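Local coordinates for protein alpha-fucosidase (Bifidobacterium bifidum, PDB 2EAB) that probably cleaves alpha-1,2-linked L-fucose from glycans by hydrolysis, this chain being the family 95 glycoside hydrolase catalytic part of a longer protein, at residues A[568-573]-A[651-656]; A[504-509]-A[576-581]; A[339-344]-A[365-370]. One frame throughout, in Å; residues are numbered along the deposited sequence.

Interaction 1: A[568-573]-A[651-656]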
loop_
_atom_site.group_PDB
_atom_site.type_symbol
_atom_site.label_atom_id
_atom_site.label_comp_id
_atom_site.label_asym_id
_atom_site.label_seq_id
_atom_site.Cartn_x
_atom_site.Cartn_y
_atom_site.Cartn_z
ATOM N N GLN A 568 -20.138 -7.289 8.644
ATOM C CA GLN A 568 -21.447 -7.935 8.754
ATOM C C GLN A 568 -21.499 -8.831 9.984
ATOM O O GLN A 568 -20.481 -9.044 10.640
ATOM C CB GLN A 568 -21.799 -8.712 7.476
ATOM C CG GLN A 568 -20.921 -9.928 7.229
ATOM C CD GLN A 568 -21.426 -10.830 6.113
ATOM O OE1 GLN A 568 -22.484 -10.600 5.524
ATOM N NE2 GLN A 568 -20.660 -11.873 5.817
ATOM N N GLY A 569 -22.689 -9.340 10.289
ATOM C CA GLY A 569 -22.890 -10.201 11.442
ATOM C C GLY A 569 -22.938 -9.430 12.749
ATOM O O GLY A 569 -22.987 -8.193 12.751
ATOM N N PRO A 570 -22.941 -10.156 13.879
ATOM C CA PRO A 570 -22.985 -9.533 15.203
ATOM C C PRO A 570 -21.714 -8.762 15.535
ATOM O O PRO A 570 -20.621 -9.123 15.084
ATOM C CB PRO A 570 -23.110 -10.727 16.157
ATOM C CG PRO A 570 -23.533 -11.873 15.317
ATOM C CD PRO A 570 -22.941 -11.626 13.969
ATOM N N LEU A 571 -21.870 -7.727 16.355
ATOM C CA LEU A 571 -20.772 -6.849 16.745
ATOM C C LEU A 571 -19.662 -7.550 17.533
ATOM O O LEU A 571 -18.481 -7.228 17.374
ATOM C CB LEU A 571 -21.334 -5.697 17.578
ATOM C CG LEU A 571 -20.988 -4.246 17.242
ATOM C CD1 LEU A 571 -21.004 -3.992 15.738
ATOM C CD2 LEU A 571 -21.975 -3.330 17.942
ATOM N N GLY A 572 -20.039 -8.496 18.387
ATOM C CA GLY A 572 -19.088 -9.132 19.285
ATOM C C GLY A 572 -19.374 -10.603 19.463
ATOM O O GLY A 572 -20.290 -10.982 20.190
ATOM N N THR A 573 -18.595 -11.430 18.775
ATOM C CA THR A 573 -18.681 -12.881 18.910
ATOM C C THR A 573 -17.425 -13.410 19.603
ATOM O O THR A 573 -16.485 -12.653 19.875
ATOM C CB THR A 573 -18.865 -13.580 17.544
ATOM O OG1 THR A 573 -17.700 -13.378 16.734
ATOM C CG2 THR A 573 -20.078 -13.028 16.811
ATOM N N LYS A 651 -16.079 -21.133 7.010
ATOM C CA LYS A 651 -16.903 -20.445 8.007
ATOM C C LYS A 651 -16.316 -19.077 8.335
ATOM O O LYS A 651 -15.096 -18.929 8.462
ATOM C CB LYS A 651 -17.011 -21.258 9.293
ATOM C CG LYS A 651 -17.807 -22.541 9.172
ATOM C CD LYS A 651 -17.952 -23.217 10.522
ATOM C CE LYS A 651 -18.552 -24.606 10.369
ATOM N NZ LYS A 651 -18.816 -25.243 11.682
ATOM N N GLU A 652 -17.191 -18.086 8.482
ATOM C CA GLU A 652 -16.785 -16.747 8.894
ATOM C C GLU A 652 -16.838 -16.617 10.425
ATOM O O GLU A 652 -16.034 -15.885 11.016
ATOM C CB GLU A 652 -17.634 -15.688 8.175
ATOM C CG GLU A 652 -17.259 -14.245 8.524
ATOM C CD GLU A 652 -17.734 -13.204 7.518
ATOM O OE1 GLU A 652 -18.442 -13.548 6.545
ATOM O OE2 GLU A 652 -17.398 -12.017 7.716
ATOM N N TRP A 653 -17.763 -17.352 11.048
ATOM C CA TRP A 653 -17.882 -17.426 12.505
ATOM C C TRP A 653 -17.886 -18.876 12.945
ATOM O O TRP A 653 -18.361 -19.749 12.217
ATOM C CB TRP A 653 -19.171 -16.761 12.988
ATOM C CG TRP A 653 -19.269 -15.325 12.611
ATOM C CD1 TRP A 653 -18.771 -14.253 13.305
ATOM C CD2 TRP A 653 -19.886 -14.794 11.439
ATOM N NE1 TRP A 653 -19.048 -13.087 12.632
ATOM C CE2 TRP A 653 -19.737 -13.390 11.485
ATOM C CE3 TRP A 653 -20.565 -15.368 10.353
ATOM C CZ2 TRP A 653 -20.233 -12.553 10.484
ATOM C CZ3 TRP A 653 -21.059 -14.538 9.364
ATOM C CH2 TRP A 653 -20.892 -13.144 9.435
ATOM N N TYR A 654 -17.387 -19.136 14.144
ATOM C CA TYR A 654 -17.294 -20.517 14.627
ATOM C C TYR A 654 -18.631 -21.128 15.032
ATOM O O TYR A 654 -18.731 -22.350 15.160
ATOM C CB TYR A 654 -16.201 -20.661 15.706
ATOM C CG TYR A 654 -14.864 -20.290 15.124
ATOM C CD1 TYR A 654 -14.330 -21.030 14.068
ATOM C CD2 TYR A 654 -14.168 -19.164 15.561
ATOM C CE1 TYR A 654 -13.125 -20.675 13.478
ATOM C CE2 TYR A 654 -12.957 -18.801 14.974
ATOM C CZ TYR A 654 -12.446 -19.560 13.934
ATOM O OH TYR A 654 -11.257 -19.187 13.352
ATOM N N PHE A 655 -19.657 -20.296 15.201
ATOM C CA PHE A 655 -21.013 -20.814 15.421
ATOM C C PHE A 655 -21.792 -21.107 14.129
ATOM O O PHE A 655 -22.944 -21.551 14.177
ATOM C CB PHE A 655 -21.833 -19.941 16.400
ATOM C CG PHE A 655 -21.968 -18.478 16.010
ATOM C CD1 PHE A 655 -22.215 -18.079 14.699
ATOM C CD2 PHE A 655 -21.909 -17.499 16.998
ATOM C CE1 PHE A 655 -22.360 -16.729 14.374
ATOM C CE2 PHE A 655 -22.052 -16.152 16.685
ATOM C CZ PHE A 655 -22.276 -15.766 15.371
ATOM N N GLU A 656 -21.159 -20.868 12.983
ATOM C CA GLU A 656 -21.794 -21.035 11.679
ATOM C C GLU A 656 -22.008 -22.507 11.321
ATOM O O GLU A 656 -21.198 -23.365 11.669
ATOM C CB GLU A 656 -20.921 -20.349 10.628
ATOM C CG GLU A 656 -21.450 -20.323 9.205
ATOM C CD GLU A 656 -20.568 -19.489 8.291
ATOM O OE1 GLU A 656 -20.496 -19.796 7.084
ATOM O OE2 GLU A 656 -19.934 -18.526 8.784
HETATM O O HOH W 1 -19.232 -10.090 12.880
HETATM O O HOH W 2 -17.346 -11.633 14.719
#
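Q568 holds its CG between the backbone N and the carbonyl carbon (chi1 68°), while E652 carries its CG anti to the backbone N (chi1 -179°), and from these starts two extended side chains meet obliquely. Q568 NE2 donates to E652 OE1 at 2.9 Å, a bent bond with 137° at the hydrogen. The acceptor lies close to the amide plane, but the donor stands above the carboxylate plane. E652 is also held by a salt bridge from OE1 to R710 and a hydrogen bond from OE2 to S565, and Q568 OE1 accepts from Q672 N. An alanine at Q568 would probably leave E652 OE1 without its amide donor and Q672 N without this acceptor, and would open a gap beside W653 CH2.

The W653 indole packs against the bend of the 568-573 backbone. Q568 O sits at its edge, in plane, 3.5 Å from CZ2. P570 CD approaches the ring obliquely, near its rim, on the side opposite E652 CG, which also stands over the rim. G569 CA comes within 3.7 Å of W653 CZ2, where a CB on that residue would collide with the ring. W653 NE1 donates to a water at 3.0 Å that in turn donates to Q568 O and P570 O. A second water, weakly bound by W653 NE1, donates to T573 OG1, which also bonds to G575 O. F655 CE2 receives T573 CG2 at 3.7 Å, and P570 CG meets F655 CZ tip to tip.

T573 belongs to strand 572-574, which pairs antiparallel with strand 558-565. W653 to E656 form a type I turn in the long loop between helices 632-639 and 697-711, and Y654 from this turn rests on helix 577-596.

Interaction 2: A[504-509]-A[576-581]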
loop_
_atom_site.group_PDB
_atom_site.type_symbol
_atom_site.label_atom_id
_atom_site.label_comp_id
_atom_site.label_asym_id
_atom_site.label_seq_id
_atom_site.Cartn_x
_atom_site.Cartn_y
_atom_site.Cartn_z
ATOM N N SER A 504 -10.192 -2.852 15.979
ATOM C CA SER A 504 -9.636 -3.917 15.164
ATOM C C SER A 504 -8.182 -4.169 15.529
ATOM O O SER A 504 -7.292 -3.864 14.742
ATOM C CB SER A 504 -9.738 -3.563 13.680
ATOM O OG SER A 504 -8.958 -2.416 13.378
ATOM N N PRO A 505 -7.933 -4.746 16.712
ATOM C CA PRO A 505 -6.549 -4.892 17.145
ATOM C C PRO A 505 -5.737 -5.882 16.318
ATOM O O PRO A 505 -4.506 -5.840 16.369
ATOM C CB PRO A 505 -6.676 -5.360 18.595
ATOM C CG PRO A 505 -8.011 -6.000 18.676
ATOM C CD PRO A 505 -8.882 -5.239 17.723
ATOM N N ALA A 506 -6.401 -6.759 15.565
ATOM C CA ALA A 506 -5.674 -7.659 14.673
ATOM C C ALA A 506 -5.055 -6.920 13.483
ATOM O O ALA A 506 -4.306 -7.519 12.705
ATOM C CB ALA A 506 -6.553 -8.812 14.211
ATOM N N ALA A 507 -5.354 -5.625 13.358
ATOM C CA ALA A 507 -4.693 -4.770 12.379
ATOM C C ALA A 507 -3.172 -4.809 12.533
ATOM O O ALA A 507 -2.442 -4.728 11.537
ATOM C CB ALA A 507 -5.193 -3.343 12.510
ATOM N N VAL A 508 -2.690 -4.909 13.773
ATOM C CA VAL A 508 -1.244 -4.958 14.011
ATOM C C VAL A 508 -0.629 -6.287 13.540
ATOM O O VAL A 508 0.274 -6.271 12.708
ATOM C CB VAL A 508 -0.860 -4.573 15.467
ATOM C CG1 VAL A 508 0.633 -4.760 15.694
ATOM C CG2 VAL A 508 -1.263 -3.135 15.747
ATOM N N PRO A 509 -1.145 -7.443 14.016
ATOM C CA PRO A 509 -0.771 -8.694 13.344
ATOM C C PRO A 509 -0.784 -8.595 11.811
ATOM O O PRO A 509 0.179 -8.993 11.159
ATOM C CB PRO A 509 -1.823 -9.684 13.858
ATOM C CG PRO A 509 -2.091 -9.214 15.260
ATOM C CD PRO A 509 -1.997 -7.697 15.198
ATOM N N ASN A 576 -13.372 -14.992 15.713
ATOM C CA ASN A 576 -13.881 -15.225 14.367
ATOM C C ASN A 576 -12.723 -15.625 13.462
ATOM O O ASN A 576 -11.560 -15.548 13.852
ATOM C CB ASN A 576 -14.681 -14.025 13.813
ATOM C CG ASN A 576 -13.876 -12.735 13.759
ATOM O OD1 ASN A 576 -12.651 -12.740 13.586
ATOM N ND2 ASN A 576 -14.574 -11.610 13.887
ATOM N N THR A 577 -13.052 -16.048 12.252
ATOM C CA THR A 577 -12.050 -16.550 11.322
ATOM C C THR A 577 -11.079 -15.452 10.890
ATOM O O THR A 577 -9.880 -15.708 10.741
ATOM C CB THR A 577 -12.739 -17.185 10.123
ATOM O OG1 THR A 577 -13.603 -18.216 10.613
ATOM C CG2 THR A 577 -11.732 -17.778 9.136
ATOM N N TYR A 578 -11.598 -14.238 10.710
ATOM C CA TYR A 578 -10.793 -13.063 10.393
ATOM C C TYR A 578 -9.629 -12.904 11.387
ATOM O O TYR A 578 -8.450 -12.952 11.006
ATOM C CB TYR A 578 -11.723 -11.836 10.348
ATOM C CG TYR A 578 -11.073 -10.503 10.626
ATOM C CD1 TYR A 578 -10.116 -9.966 9.767
ATOM C CD2 TYR A 578 -11.444 -9.760 11.745
ATOM C CE1 TYR A 578 -9.516 -8.733 10.039
ATOM C CE2 TYR A 578 -10.860 -8.535 12.022
ATOM C CZ TYR A 578 -9.903 -8.025 11.171
ATOM O OH TYR A 578 -9.328 -6.814 11.493
ATOM N N GLU A 579 -9.951 -12.773 12.671
ATOM C CA GLU A 579 -8.901 -12.540 13.664
ATOM C C GLU A 579 -8.024 -13.761 13.905
ATOM O O GLU A 579 -6.807 -13.633 14.037
ATOM C CB GLU A 579 -9.476 -12.030 14.986
ATOM C CG GLU A 579 -10.054 -10.626 14.888
ATOM C CD GLU A 579 -10.113 -9.886 16.217
ATOM O OE1 GLU A 579 -9.862 -10.493 17.279
ATOM O OE2 GLU A 579 -10.428 -8.676 16.202
ATOM N N SER A 580 -8.633 -14.942 13.961
ATOM C CA SER A 580 -7.849 -16.156 14.172
ATOM C C SER A 580 -6.896 -16.442 13.024
ATOM O O SER A 580 -5.777 -16.898 13.259
ATOM C CB SER A 580 -8.741 -17.361 14.455
ATOM O OG SER A 580 -9.360 -17.202 15.716
ATOM N N SER A 581 -7.320 -16.158 11.795
ATOM C CA SER A 581 -6.436 -16.347 10.643
ATOM C C SER A 581 -5.231 -15.424 10.732
ATOM O O SER A 581 -4.102 -15.830 10.432
ATOM C CB SER A 581 -7.179 -16.113 9.329
ATOM O OG SER A 581 -8.183 -17.094 9.142
HETATM O O HOH W 3 -9.102 -6.899 14.580
#
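A506 and E579 mark the closest backbone approach, CA to CA 5.9 Å, where the type I turn S504 to A507 leads into helix 507-520 and faces the first turn of helix 577-596. E579 holds its CG anti to its carbonyl carbon (chi1 -68°), and this CG packs on A506 CB at 4.0 Å. Farther along the extended chain, E579 OE2 reaches 4.1 Å from P505 CD, the two side chains passing at a slant. Y578 brings its OH up to the same turn, 3.9 Å from S504 CB.

One water makes the polar link between the segments. It accepts from A506 N at 2.9 Å and donates to E579 OE2 at 2.7 Å and to Y578 OH at 3.1 Å, so three groups from two chain pieces grip one molecule. Y578 OH also bonds to N422, and the other polar ends are tied elsewhere: E579 OE1 to T560 and S504 OG to T485. N576 is the N-cap of helix 577-596. Its OD1 accepts from E579 N at 2.9 Å, nearly along the C=O axis, which fixes the backbone of the very residue whose carboxylate holds the water. In this first turn, T577 O takes both S581 N and S581 OG, from opposite faces of its plane.

A506 also touches L582 and P509 touches M586, extending the contact along helix 577-596. Helix 525-546 packs on helix 507-520 and the turn before it through Y542, against P505 and P509, while strand 558-565 offers A563 to N576 and E579.

Interaction 3: A[339-344]-A[365-370]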
loop_
_atom_site.group_PDB
_atom_site.type_symbol
_atom_site.label_atom_id
_atom_site.label_comp_id
_atom_site.label_asym_id
_atom_site.label_seq_id
_atom_site.Cartn_x
_atom_site.Cartn_y
_atom_site.Cartn_z
ATOM N N GLY A 339 1.907 -8.170 -25.506
ATOM C CA GLY A 339 1.516 -7.826 -26.874
ATOM C C GLY A 339 0.885 -6.452 -26.989
ATOM O O GLY A 339 0.185 -6.163 -27.967
ATOM N N GLN A 340 1.148 -5.599 -26.001
ATOM C CA GLN A 340 0.541 -4.271 -25.942
ATOM C C GLN A 340 1.036 -3.320 -27.020
ATOM O O GLN A 340 2.193 -3.381 -27.441
ATOM C CB GLN A 340 0.782 -3.626 -24.572
ATOM C CG GLN A 340 2.248 -3.383 -24.218
ATOM C CD GLN A 340 2.855 -4.503 -23.390
ATOM O OE1 GLN A 340 2.358 -5.628 -23.386
ATOM N NE2 GLN A 340 3.931 -4.192 -22.676
ATOM N N SER A 341 0.140 -2.427 -27.428
ATOM C CA SER A 341 0.510 -1.201 -28.113
ATOM C C SER A 341 1.056 -0.206 -27.084
ATOM O O SER A 341 1.059 -0.476 -25.876
ATOM C CB SER A 341 -0.701 -0.612 -28.847
ATOM O OG SER A 341 -1.849 -0.568 -28.018
ATOM N N GLY A 342 1.525 0.937 -27.570
ATOM C CA GLY A 342 2.048 1.996 -26.716
ATOM C C GLY A 342 1.970 3.318 -27.447
ATOM O O GLY A 342 1.426 3.385 -28.552
ATOM N N HIS A 343 2.525 4.369 -26.847
ATOM C CA HIS A 343 2.381 5.721 -27.400
ATOM C C HIS A 343 3.084 5.907 -28.751
ATOM O O HIS A 343 2.773 6.842 -29.492
ATOM C CB HIS A 343 2.840 6.785 -26.393
ATOM C CG HIS A 343 4.324 6.978 -26.342
ATOM N ND1 HIS A 343 5.145 6.236 -25.520
ATOM C CD2 HIS A 343 5.134 7.835 -27.008
ATOM C CE1 HIS A 343 6.396 6.627 -25.684
ATOM N NE2 HIS A 343 6.416 7.597 -26.582
ATOM N N SER A 344 4.032 5.024 -29.059
ATOM C CA SER A 344 4.789 5.087 -30.315
ATOM C C SER A 344 4.207 4.212 -31.426
ATOM O O SER A 344 4.699 4.234 -32.557
ATOM C CB SER A 344 6.252 4.712 -30.076
ATOM O OG SER A 344 6.891 5.698 -29.295
ATOM N N THR A 365 -7.256 -6.072 -29.184
ATOM C CA THR A 365 -6.453 -6.883 -28.268
ATOM C C THR A 365 -5.203 -6.129 -27.809
ATOM O O THR A 365 -4.921 -6.067 -26.607
ATOM C CB THR A 365 -6.081 -8.243 -28.896
ATOM O OG1 THR A 365 -7.286 -8.952 -29.207
ATOM C CG2 THR A 365 -5.240 -9.084 -27.936
ATOM N N ALA A 366 -4.474 -5.535 -28.753
ATOM C CA ALA A 366 -3.269 -4.769 -28.428
ATOM C C ALA A 366 -3.573 -3.615 -27.468
ATOM O O ALA A 366 -2.797 -3.338 -26.548
ATOM C CB ALA A 366 -2.610 -4.247 -29.695
ATOM N N GLN A 367 -4.707 -2.954 -27.688
ATOM C CA GLN A 367 -5.147 -1.851 -26.833
ATOM C C GLN A 367 -5.564 -2.311 -25.439
ATOM O O GLN A 367 -5.253 -1.644 -24.445
ATOM C CB GLN A 367 -6.269 -1.068 -27.509
ATOM C CG GLN A 367 -5.775 -0.205 -28.662
ATOM C CD GLN A 367 -6.897 0.361 -29.513
ATOM O OE1 GLN A 367 -8.045 -0.064 -29.416
ATOM N NE2 GLN A 367 -6.558 1.325 -30.365
ATOM N N LYS A 368 -6.256 -3.444 -25.358
ATOM C CA LYS A 368 -6.569 -4.039 -24.054
ATOM C C LYS A 368 -5.287 -4.348 -23.287
ATOM O O LYS A 368 -5.175 -4.037 -22.101
ATOM C CB LYS A 368 -7.418 -5.305 -24.191
ATOM C CG LYS A 368 -8.866 -5.053 -24.601
ATOM C CD LYS A 368 -9.714 -6.308 -24.465
ATOM C CE LYS A 368 -10.027 -6.626 -23.003
ATOM N NZ LYS A 368 -10.698 -7.941 -22.853
ATOM N N ARG A 369 -4.311 -4.944 -23.965
ATOM C CA ARG A 369 -3.030 -5.232 -23.331
ATOM C C ARG A 369 -2.292 -3.952 -22.945
ATOM O O ARG A 369 -1.610 -3.920 -21.920
ATOM C CB ARG A 369 -2.162 -6.130 -24.217
ATOM C CG ARG A 369 -2.800 -7.474 -24.603
ATOM C CD ARG A 369 -3.251 -8.323 -23.404
ATOM N NE ARG A 369 -4.103 -9.428 -23.852
ATOM C CZ ARG A 369 -5.422 -9.510 -23.670
ATOM N NH1 ARG A 369 -6.090 -8.570 -23.012
ATOM N NH2 ARG A 369 -6.083 -10.557 -24.138
ATOM N N GLU A 370 -2.440 -2.896 -23.744
ATOM C CA GLU A 370 -1.861 -1.601 -23.379
ATOM C C GLU A 370 -2.426 -1.073 -22.061
ATOM O O GLU A 370 -1.661 -0.699 -21.172
ATOM C CB GLU A 370 -2.016 -0.556 -24.489
ATOM C CG GLU A 370 -1.421 0.802 -24.095
ATOM C CD GLU A 370 -1.461 1.848 -25.196
ATOM O OE1 GLU A 370 -1.878 1.527 -26.330
ATOM O OE2 GLU A 370 -1.072 3.002 -24.916
HETATM O O HOH W 4 -1.826 3.001 -28.511
#
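E370 lies against S341 from CB to OE1. Its CB lies 3.4 Å from S341 O, and CG, anti to the backbone N (chi1 179°), comes to 3.3 Å of the same oxygen. The chain then runs on extended, CD staying 3.5 Å from S341 O, to a carboxylate whose OE1 accepts a hydrogen bond from S341 OG at 2.7 Å, met on the anti side and 22° out of plane. A water lies 2.6 Å from E370 OE1 and also near G342 O, while OE2 lies 3.7 Å from G342 CA.

The 339-344 loop follows strand 335-337, an edge strand of an antiparallel sheet, and leads to helix 351-360. On the way it passes over the first turns of helix 365-386 in the catalytic domain, which in this family is an (alpha/alpha)6 barrel. S341 N donates to A366 O at 3.2 Å, rather straight at 167° but from above the carbonyl plane. This oxygen also takes the helical bond from E370 N, on its opposite face. Q340 CA adds a CH...O contact to A366 O, and Q340 CB packs 3.5 Å from R369 C. Q340 turns its amide back to L338 N and I336 O.

Overall arrangement
From the N terminus, interaction 3 comes first and closes a short, local loop: 365-370 returns to 339-344 after twenty residues that include helix 351-360, binding the exit of strand 335-337 to helix 365-386. The other two follow it in series and cross each other. Interaction 2 opens at 504-509; interaction 1 opens at 568-573 before 576-581 closes interaction 2, and it closes only at 651-656. With centres 13 Å apart they touch directly, K651 O and E652 O probably accepting from T577 OG1 and T577 N, so strand 572-574, helix 577-596 and the 651-656 loop are joined. Interaction 3 lies apart, about 41 Å from interaction 2 between centres.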